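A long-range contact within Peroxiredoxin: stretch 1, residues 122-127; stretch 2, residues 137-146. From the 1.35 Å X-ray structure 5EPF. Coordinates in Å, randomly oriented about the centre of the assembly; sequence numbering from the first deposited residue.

Stretch 1, residues 122-127: VKRTTF
Stretch 2, residues 137-146: DVISSEFSMD

Residues 125-127 and 137-139 are neighbouring antiparallel strands, their axes 4.7 Å apart at closest and 166° between directions. The register pairs Thr 126 with Ile 139 (CA to CA 5.0 Å) and Phe 127 with Val 138 (CA to CA 4.8 Å). Beyond the strands it runs on through Thr 125 and Ser 140 (CA to CA 4.6 Å) to Arg 124 and Ser 141 (CA to CA 4.8 Å).

Strand phi/psi values are extended: -119/135 at Thr 126, -118/124 at Phe 127, -133/129 at Val 138, -112/117 at Ile 139. Thr 126 and Ile 139 form the hydrogen-bonded pair. Thr 126 N donates to Ile 139 O at 2.8 Å, and Ile 139 N donates to Thr 126 O at 2.9 Å. Both are nearly straight, at 164° and 162°. Between them they satisfy the backbone N and O of both residues. The same carbonyls also receive CA-H contacts: Thr 125 CA lies 3.3 Å from Ile 139 O, and Val 138 CA 3.2 Å from Thr 126 O.

Thr 126 (chi1 m) and Ile 139 (chi1 m, chi2 93°) share one sheet face; Thr 126 CG2 is 3.9 Å from Ile 139 CD1. Phe 127 (chi1 m, chi2 -89°) and Val 138 (chi1 t) share the other. Phe 127 CD1 meets Val 138 CG2 at 3.8 Å, obliquely to the ring. Val 138 N donates a weak hydrogen bond to Asp 137 OD1 (3.0 Å, angle 127°).

After the strand, Ser 140 to Phe 143 make a type I turn. Ser 141 has phi/psi -74/-16 and Glu 142 -86/-7. Phe 143 N donates to Ser 140 O at 3.3 Å. Ser 140 OG (chi1 p) donates to Glu 142 OE1 at 2.7 Å.

Beyond the strands no direct hydrogen bond crosses; two waters link side chains of the first stretch to the backbone of Ser 141. Arg 124 O is 3.2 Å from Ser 141 N, but the angle is too poor for a hydrogen bond. Instead, Ser 141 N donates weakly to water 2 (N to water O 2.9 Å). That water donates to Thr 125 OG1 (water O to OG1 2.9 Å). Thr 125 OG1 (chi1 -41°) itself donates to Lys 123 O at 2.8 Å. Water 1 donates to Ser 141 O (water O to O 2.8 Å) and accepts a weak bond from Arg 124 NE at 3.4 Å.

Arg 124 (t, t, m, then -89°) sets one guanidinium face against Met 145 (m, m, chi3 95°), with CZ to SD 3.5 Å. Its NH1 is satisfied elsewhere in the structure. The all-t Lys 123 brings CE to 3.4 Å from Ser 141 OG.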

# COMPACT_ATOMS: atom_id res chain seq x y z
N VAL A 122 -9.16 -6.38 -4.46
CA VAL A 122 -9.21 -4.92 -4.65
C VAL A 122 -8.70 -4.55 -6.04
O VAL A 122 -7.99 -5.32 -6.70
CB VAL A 122 -8.39 -4.19 -3.58
CG1 VAL A 122 -9.00 -4.41 -2.20
CG2 VAL A 122 -6.91 -4.59 -3.62
N LYS A 123 -9.05 -3.34 -6.46
CA LYS A 123 -8.48 -2.76 -7.67
C LYS A 123 -7.08 -2.24 -7.35
O LYS A 123 -6.89 -1.52 -6.38
CB LYS A 123 -9.39 -1.61 -8.12
CG LYS A 123 -9.00 -0.91 -9.40
CD LYS A 123 -10.06 0.12 -9.80
CE LYS A 123 -9.73 0.74 -11.14
NZ LYS A 123 -10.82 1.64 -11.60
N ARG A 124 -6.09 -2.63 -8.16
CA ARG A 124 -4.68 -2.30 -7.92
C ARG A 124 -4.45 -0.79 -7.99
O ARG A 124 -4.58 -0.19 -9.06
CB ARG A 124 -3.79 -3.00 -8.93
CG ARG A 124 -2.30 -2.83 -8.65
CD ARG A 124 -1.35 -3.45 -9.69
NE ARG A 124 -1.68 -4.83 -10.06
CZ ARG A 124 -1.24 -5.93 -9.44
NH1 ARG A 124 -0.42 -5.85 -8.39
NH2 ARG A 124 -1.60 -7.14 -9.87
N THR A 125 -4.09 -0.16 -6.87
CA THR A 125 -4.04 1.29 -6.77
C THR A 125 -3.06 1.65 -5.67
O THR A 125 -3.08 1.02 -4.60
CB THR A 125 -5.41 1.87 -6.39
OG1 THR A 125 -6.46 1.20 -7.11
CG2 THR A 125 -5.48 3.34 -6.68
N THR A 126 -2.22 2.66 -5.91
CA THR A 126 -1.26 3.12 -4.92
C THR A 126 -1.52 4.57 -4.55
O THR A 126 -1.72 5.42 -5.43
CB THR A 126 0.16 2.95 -5.45
OG1 THR A 126 0.37 1.56 -5.73
CG2 THR A 126 1.21 3.45 -4.47
N PHE A 127 -1.48 4.85 -3.24
CA PHE A 127 -1.69 6.20 -2.72
C PHE A 127 -0.43 6.64 -1.99
O PHE A 127 0.03 5.96 -1.06
CB PHE A 127 -2.88 6.20 -1.75
CG PHE A 127 -4.16 5.79 -2.42
CD1 PHE A 127 -4.99 6.72 -3.03
CD2 PHE A 127 -4.52 4.44 -2.48
CE1 PHE A 127 -6.15 6.34 -3.68
CE2 PHE A 127 -5.70 4.04 -3.13
CZ PHE A 127 -6.51 5.01 -3.72
N ASP A 137 -0.20 11.65 -4.43
CA ASP A 137 -0.20 11.05 -5.76
C ASP A 137 -1.03 9.78 -5.70
O ASP A 137 -1.18 9.18 -4.63
CB ASP A 137 1.24 10.73 -6.22
CG ASP A 137 1.38 10.57 -7.73
OD1 ASP A 137 0.43 10.82 -8.49
OD2 ASP A 137 2.49 10.17 -8.14
N VAL A 138 -1.59 9.39 -6.84
CA VAL A 138 -2.33 8.14 -7.01
C VAL A 138 -1.84 7.47 -8.29
O VAL A 138 -1.78 8.12 -9.34
CB VAL A 138 -3.85 8.37 -7.09
CG1 VAL A 138 -4.58 7.02 -7.22
CG2 VAL A 138 -4.36 9.15 -5.88
N ILE A 139 -1.47 6.20 -8.19
CA ILE A 139 -1.11 5.38 -9.35
C ILE A 139 -2.20 4.32 -9.50
O ILE A 139 -2.40 3.49 -8.61
CB ILE A 139 0.29 4.74 -9.23
CG1 ILE A 139 1.37 5.79 -8.89
CG2 ILE A 139 0.61 3.99 -10.53
CD1 ILE A 139 1.66 5.96 -7.37
N SER A 140 -2.92 4.36 -10.63
CA SER A 140 -4.09 3.51 -10.79
C SER A 140 -3.77 2.19 -11.51
O SER A 140 -2.63 1.91 -11.89
CB SER A 140 -5.21 4.30 -11.45
OG SER A 140 -4.73 5.01 -12.57
N SER A 141 -4.83 1.42 -11.78
CA SER A 141 -4.68 0.00 -12.11
C SER A 141 -4.14 -0.23 -13.51
O SER A 141 -3.67 -1.33 -13.79
CB SER A 141 -6.00 -0.76 -11.90
OG SER A 141 -6.95 -0.31 -12.82
N GLU A 142 -4.16 0.77 -14.39
CA GLU A 142 -3.69 0.56 -15.75
C GLU A 142 -2.19 0.74 -15.90
O GLU A 142 -1.65 0.45 -16.97
CB GLU A 142 -4.44 1.48 -16.72
CG GLU A 142 -3.98 2.91 -16.73
CD GLU A 142 -4.62 3.79 -15.68
OE1 GLU A 142 -5.09 3.29 -14.63
OE2 GLU A 142 -4.67 5.02 -15.92
N PHE A 143 -1.49 1.19 -14.85
CA PHE A 143 -0.05 1.40 -14.92
C PHE A 143 0.71 0.07 -14.82
O PHE A 143 0.19 -0.96 -14.38
CB PHE A 143 0.39 2.36 -13.82
CG PHE A 143 0.03 3.80 -14.10
CD1 PHE A 143 0.98 4.66 -14.63
CD2 PHE A 143 -1.25 4.28 -13.85
CE1 PHE A 143 0.67 5.96 -14.93
CE2 PHE A 143 -1.59 5.61 -14.15
CZ PHE A 143 -0.63 6.45 -14.69
N SER A 144 1.96 0.09 -15.27
CA SER A 144 2.81 -1.09 -15.15
C SER A 144 3.08 -1.42 -13.68
O SER A 144 2.90 -0.59 -12.77
CB SER A 144 4.14 -0.86 -15.87
OG SER A 144 4.96 -0.04 -15.05
N MET A 145 3.53 -2.65 -13.43
CA MET A 145 3.78 -3.06 -12.05
C MET A 145 4.88 -2.23 -11.40
O MET A 145 4.79 -1.88 -10.22
CB MET A 145 4.15 -4.55 -12.00
CG MET A 145 3.05 -5.50 -12.49
SD MET A 145 1.45 -5.31 -11.66
CE MET A 145 0.57 -4.20 -12.76
N ASP A 146 5.94 -1.90 -12.16
CA ASP A 146 7.04 -1.12 -11.60
C ASP A 146 6.65 0.33 -11.38
O ASP A 146 7.21 0.99 -10.50
CB ASP A 146 8.29 -1.16 -12.49
CG ASP A 146 9.03 -2.49 -12.46
OD1 ASP A 146 8.74 -3.34 -11.62
OD2 ASP A 146 9.93 -2.66 -13.31
O HOH W 1 -3.73 -3.85 -12.57
O HOH W 2 -6.91 2.00 -9.81